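Local coordinates for sugar ABC transporter substrate-binding protein, BlMnBP1 (Bifidobacterium animalis subsp. lactis ATCC 27673, PDB 6I5R) that binds mannobiose and probably delivers manno-oligosaccharides from beta-mannan to the ABC transporter of which it is the solute-binding component, at residues 282-287 / 300-305; 208-213 / 314-319. All blocks are in the same frame, centred on the assembly; numbering follows the deposited sequence.

Contact 1 (282-287 / 300-305). With BMA (beta-D-mannopyranose), chain B.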
loop_
_atom_site.group_PDB
_atom_site.type_symbol
_atom_site.label_atom_id
_atom_site.label_comp_id
_atom_site.label_asym_id
_atom_site.label_seq_id
_atom_site.Cartn_x
_atom_site.Cartn_y
_atom_site.Cartn_z
ATOM N N LEU A 282 -0.557 9.632 1.119
ATOM C CA LEU A 282 0.080 8.406 1.592
ATOM C C LEU A 282 -0.955 7.578 2.322
ATOM O O LEU A 282 -1.951 8.099 2.802
ATOM C CB LEU A 282 1.239 8.688 2.535
ATOM C CG LEU A 282 2.395 9.482 1.948
ATOM C CD1 LEU A 282 3.191 10.154 3.057
ATOM C CD2 LEU A 282 3.265 8.567 1.138
ATOM N N GLY A 283 -0.697 6.296 2.428
ATOM C CA GLY A 283 -1.604 5.451 3.163
ATOM C C GLY A 283 -1.470 5.652 4.665
ATOM O O GLY A 283 -0.556 6.312 5.151
ATOM N N ALA A 284 -2.412 5.039 5.388
ATOM C CA ALA A 284 -2.536 5.230 6.830
ATOM C C ALA A 284 -1.301 4.784 7.594
ATOM O O ALA A 284 -1.072 5.252 8.715
ATOM C CB ALA A 284 -3.774 4.477 7.338
ATOM N N TRP A 285 -0.512 3.881 7.016
ATOM C CA TRP A 285 0.727 3.445 7.652
ATOM C C TRP A 285 1.673 4.613 7.923
ATOM O O TRP A 285 2.543 4.509 8.794
ATOM C CB TRP A 285 1.426 2.396 6.773
ATOM C CG TRP A 285 1.672 2.930 5.427
ATOM C CD1 TRP A 285 0.889 2.768 4.328
ATOM C CD2 TRP A 285 2.781 3.740 5.016
ATOM N NE1 TRP A 285 1.437 3.435 3.258
ATOM C CE2 TRP A 285 2.588 4.046 3.657
ATOM C CE3 TRP A 285 3.906 4.242 5.670
ATOM C CZ2 TRP A 285 3.473 4.822 2.943
ATOM C CZ3 TRP A 285 4.784 5.031 4.958
ATOM C CH2 TRP A 285 4.576 5.290 3.605
ATOM N N ALA A 286 1.496 5.736 7.227
ATOM C CA ALA A 286 2.412 6.859 7.353
ATOM C C ALA A 286 2.116 7.712 8.577
ATOM O O ALA A 286 3.006 8.416 9.060
ATOM C CB ALA A 286 2.362 7.711 6.075
ATOM N N VAL A 287 0.900 7.619 9.112
ATOM C CA VAL A 287 0.525 8.486 10.230
ATOM C C VAL A 287 1.457 8.331 11.416
ATOM O O VAL A 287 2.014 9.348 11.873
ATOM C CB VAL A 287 -0.965 8.228 10.602
ATOM C CG1 VAL A 287 -1.356 9.048 11.810
ATOM C CG2 VAL A 287 -1.857 8.567 9.432
ATOM N N ILE A 300 -0.699 16.028 13.469
ATOM C CA ILE A 300 -0.858 15.111 12.341
ATOM C C ILE A 300 -2.279 14.580 12.321
ATOM O O ILE A 300 -2.742 13.978 13.290
ATOM C CB ILE A 300 0.147 13.947 12.425
ATOM C CG1 ILE A 300 1.579 14.445 12.492
ATOM C CG2 ILE A 300 -0.044 13.022 11.220
ATOM C CD1 ILE A 300 1.959 15.369 11.424
ATOM N N GLY A 301 -2.955 14.745 11.182
ATOM C CA GLY A 301 -4.265 14.184 10.971
ATOM C C GLY A 301 -4.269 13.308 9.727
ATOM O O GLY A 301 -3.298 13.229 8.981
ATOM N N TYR A 302 -5.386 12.646 9.520
ATOM C CA TYR A 302 -5.524 11.745 8.387
ATOM C C TYR A 302 -6.927 11.926 7.837
ATOM O O TYR A 302 -7.900 11.866 8.589
ATOM C CB TYR A 302 -5.259 10.299 8.816
ATOM C CG TYR A 302 -5.211 9.356 7.671
ATOM C CD1 TYR A 302 -4.197 9.414 6.723
ATOM C CD2 TYR A 302 -6.154 8.374 7.563
ATOM C CE1 TYR A 302 -4.178 8.500 5.656
ATOM C CE2 TYR A 302 -6.144 7.488 6.520
ATOM C CZ TYR A 302 -5.157 7.537 5.595
ATOM O OH TYR A 302 -5.240 6.580 4.592
ATOM N N MET A 303 -7.026 12.204 6.549
ATOM C CA MET A 303 -8.315 12.458 5.939
ATOM C C MET A 303 -8.528 11.564 4.739
ATOM O O MET A 303 -7.570 11.078 4.125
ATOM C CB MET A 303 -8.437 13.916 5.488
ATOM C CG MET A 303 -7.349 14.345 4.535
ATOM S SD MET A 303 -7.714 16.010 3.973
ATOM C CE MET A 303 -8.381 15.625 2.402
ATOM N N PRO A 304 -9.777 11.354 4.360
ATOM C CA PRO A 304 -10.048 10.652 3.104
ATOM C C PRO A 304 -9.509 11.444 1.927
ATOM O O PRO A 304 -9.393 12.669 1.978
ATOM C CB PRO A 304 -11.578 10.546 3.079
ATOM C CG PRO A 304 -12.011 10.809 4.517
ATOM C CD PRO A 304 -11.022 11.767 5.046
ATOM N N PHE A 305 -9.164 10.732 0.864
ATOM C CA PHE A 305 -8.838 11.400 -0.384
ATOM C C PHE A 305 -10.046 12.223 -0.825
ATOM O O PHE A 305 -11.185 11.771 -0.690
ATOM C CB PHE A 305 -8.459 10.391 -1.488
ATOM C CG PHE A 305 -7.837 11.047 -2.724
ATOM C CD1 PHE A 305 -8.634 11.451 -3.788
ATOM C CD2 PHE A 305 -6.478 11.291 -2.799
ATOM C CE1 PHE A 305 -8.093 12.077 -4.887
ATOM C CE2 PHE A 305 -5.933 11.920 -3.904
ATOM C CZ PHE A 305 -6.748 12.310 -4.957
HETATM C C1 BMA B . 7.563 2.392 2.578
HETATM C C2 BMA B . 7.475 1.839 1.123
HETATM C C3 BMA B . 6.029 1.724 0.754
HETATM C C4 BMA B . 5.224 1.024 1.845
HETATM C C5 BMA B . 5.416 1.716 3.195
HETATM C C6 BMA B . 4.686 0.990 4.309
HETATM O O2 BMA B . 7.964 0.502 1.051
HETATM O O3 BMA B . 5.828 1.031 -0.482
HETATM O O4 BMA B . 3.868 1.099 1.489
HETATM O O5 BMA B . 6.820 1.692 3.501
HETATM O O6 BMA B . 5.234 -0.325 4.498
#

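Contact 2 (208-213 / 314-319)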
loop_
_atom_site.group_PDB
_atom_site.type_symbol
_atom_site.label_atom_id
_atom_site.label_comp_id
_atom_site.label_asym_id
_atom_site.label_seq_id
_atom_site.Cartn_x
_atom_site.Cartn_y
_atom_site.Cartn_z
ATOM N N ALA A 208 -9.548 3.238 -7.731
ATOM C CA ALA A 208 -10.594 2.236 -7.877
ATOM C C ALA A 208 -11.643 2.489 -6.833
ATOM O O ALA A 208 -12.523 3.368 -7.025
ATOM C CB ALA A 208 -9.952 0.835 -7.826
ATOM N N GLY A 209 -11.673 1.763 -5.722
ATOM C CA GLY A 209 -12.734 1.950 -4.756
ATOM C C GLY A 209 -12.874 3.384 -4.278
ATOM O O GLY A 209 -13.988 3.872 -4.097
ATOM N N ASN A 210 -11.743 4.064 -4.029
ATOM C CA ASN A 210 -11.819 5.413 -3.496
ATOM C C ASN A 210 -12.451 6.361 -4.486
ATOM O O ASN A 210 -13.177 7.283 -4.094
ATOM C CB ASN A 210 -10.448 5.959 -3.147
ATOM C CG ASN A 210 -9.919 5.381 -1.900
ATOM O OD1 ASN A 210 -9.896 4.167 -1.738
ATOM N ND2 ASN A 210 -9.537 6.259 -0.965
ATOM N N ALA A 211 -12.112 6.209 -5.763
ATOM C CA ALA A 211 -12.569 7.159 -6.764
ATOM C C ALA A 211 -13.902 6.762 -7.384
ATOM O O ALA A 211 -14.518 7.593 -8.059
ATOM C CB ALA A 211 -11.516 7.331 -7.861
ATOM N N THR A 212 -14.382 5.536 -7.148
ATOM C CA THR A 212 -15.590 5.067 -7.815
ATOM C C THR A 212 -16.682 4.584 -6.883
ATOM O O THR A 212 -17.821 4.477 -7.329
ATOM C CB THR A 212 -15.306 3.907 -8.792
ATOM O OG1 THR A 212 -14.916 2.730 -8.071
ATOM C CG2 THR A 212 -14.244 4.297 -9.811
ATOM N N GLY A 213 -16.362 4.266 -5.641
ATOM C CA GLY A 213 -17.270 3.598 -4.738
ATOM C C GLY A 213 -17.570 2.149 -5.070
ATOM O O GLY A 213 -18.378 1.530 -4.377
ATOM N N TYR A 314 -15.461 7.159 -0.062
ATOM C CA TYR A 314 -15.084 5.761 0.064
ATOM C C TYR A 314 -13.586 5.636 0.304
ATOM O O TYR A 314 -12.790 6.457 -0.172
ATOM C CB TYR A 314 -15.427 4.969 -1.194
ATOM C CG TYR A 314 -16.891 4.802 -1.445
ATOM C CD1 TYR A 314 -17.616 5.812 -2.023
ATOM C CD2 TYR A 314 -17.553 3.616 -1.120
ATOM C CE1 TYR A 314 -18.966 5.680 -2.268
ATOM C CE2 TYR A 314 -18.906 3.464 -1.370
ATOM C CZ TYR A 314 -19.609 4.524 -1.931
ATOM O OH TYR A 314 -20.948 4.430 -2.202
ATOM N N ALA A 315 -13.213 4.603 1.054
ATOM C CA ALA A 315 -11.814 4.259 1.268
ATOM C C ALA A 315 -11.689 2.742 1.260
ATOM O O ALA A 315 -12.409 2.047 1.985
ATOM C CB ALA A 315 -11.291 4.850 2.587
ATOM N N THR A 316 -10.785 2.235 0.424
ATOM C CA THR A 316 -10.517 0.804 0.347
ATOM C C THR A 316 -9.541 0.405 1.444
ATOM O O THR A 316 -8.535 1.080 1.658
ATOM C CB THR A 316 -9.909 0.434 -1.009
ATOM O OG1 THR A 316 -10.853 0.727 -2.050
ATOM C CG2 THR A 316 -9.501 -1.034 -1.035
ATOM N N ILE A 317 -9.841 -0.669 2.144
ATOM C CA ILE A 317 -8.876 -1.288 3.044
ATOM C C ILE A 317 -8.192 -2.410 2.299
ATOM O O ILE A 317 -8.860 -3.271 1.704
ATOM C CB ILE A 317 -9.539 -1.812 4.316
ATOM C CG1 ILE A 317 -10.073 -0.638 5.116
ATOM C CG2 ILE A 317 -8.535 -2.584 5.097
ATOM C CD1 ILE A 317 -11.095 -1.090 6.102
ATOM N N ALA A 318 -6.867 -2.392 2.316
ATOM C CA ALA A 318 -6.090 -3.358 1.569
ATOM C C ALA A 318 -4.833 -3.667 2.364
ATOM O O ALA A 318 -4.504 -2.981 3.339
ATOM C CB ALA A 318 -5.773 -2.846 0.158
ATOM N N GLY A 319 -4.183 -4.764 1.993
ATOM C CA GLY A 319 -2.896 -5.060 2.554
ATOM C C GLY A 319 -1.876 -4.045 2.079
ATOM O O GLY A 319 -1.904 -3.596 0.934
HETATM O O HOH W 1 -9.894 -0.055 -4.324
HETATM O O HOH W 2 -14.268 8.632 -2.008
HETATM O O HOH W 3 -11.597 8.835 -0.674
HETATM O O HOH W 4 -7.782 2.916 0.231
#

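Contact 1 (282-287 / 300-305)
The ring of Tyr302 meets segment 282-287 at three places: Leu282 O lies in the ring plane at the edge, 3.6 Å from CE1, Ala284 CA packs obliquely at the CE1 and CZ end, and Val287 CG2 meets the CB, CG and CD1 end. Trp285, on the type I beta turn 283-286, uses its two faces differently. Over the centre of one sits the mannose, with C6 3.4 Å from CD2 and C5 also close, a carbohydrate-aromatic platform of the kind found in sugar-binding proteins of the periplasmic-binding-protein fold; the opposite face has Gly283 O and Ala286 CB toward its rim. With Trp285 CG between the backbone N and the carbonyl carbon (chi1 57°), the ring stands between Ala286 CB and the sugar. The turn is closed by the hydrogen bond from Ala286 N to Gly283 O, 3.0 Å, and leads from strand 277-283 into helix 286-291.

Behind it, strand 300-304 supplies apolar packing and no hydrogen bond across the pair. Val287 CG2 lies 3.7 Å from Tyr302 CD1, the two side chains crossing at about a right angle. The tyrosine hydroxyl is hydrogen-bonded to Thr149 OG1 on strand 139-155, and the ring also meets Phe373. At its tip, Ala284 CB stands 3.8 Å from both Tyr302 CZ and OH.

Contact 2 (208-213 / 314-319)
Gly213 CA sits over the centre of the Tyr314 ring, 3.4 Å from the centroid and 6° off the normal, a CH-pi contact. Gly213 follows the short helix 209-212 with positive phi; its CA is the point of closest approach to the ring, and its O reaches towards CE2. Tyr314 CB in turn packs 3.4 Å from Gly209 O, and Gly209 CA lies 3.5 Å from Thr316 OG1.

The direct hydrogen bond runs from Thr316 N to Asn210 OD1, 3.0 Å and fairly straight at 159°, with the donor tilted 32° from the carbonyl plane. Asn210 CG lies anti to its own carbonyl carbon, beside the backbone N, a torsion that brings it to 3.5 Å from Tyr314 O on the strand, where OD1 meets Thr316 N; the amide lies alongside Tyr314 O and Ala315 CA. ND2 makes a weak hydrogen bond to Ala150 O.

Waters also link the segments. One accepts from Gly209 N and is hydrogen-bonded to Thr316 OG1; another bridges Asn210 O and Tyr314 N; a third donates to Asn210 OD1, its very short approach to Thr316 O being doubtful. Thr212 OG1 donates back to O of the N-cap residue Ala208 (2.7 Å), from above the carbonyl plane.

The helix thus rests on the first residues of strand 314-325, which pairs with strand 377-379 through Ala315 and Ile317. Helices 217-224 and 239-252 pack against Ala208, Ala211 and Thr212.

Overall arrangement
Contact 1 and contact 2 have centres 14 Å apart, and their nearest atoms come to about 4 Å without touching. Along the chain contact 1 is nested inside the loop that contact 2 closes: 208-213 comes first, then 282-287 and 300-305, and finally 314-319. Strands 300-304 and 314-325 are consecutive, and both pair antiparallel with strand 139-155 in the same mixed sheet, which also takes in strand 277-283. Contact 1 carries a sugar-stacking residue of the glycan pocket, whereas contact 2 packs a short helix on the start of strand 314-325, whose later part supplies the pocket residues Asp320 and Tyr321.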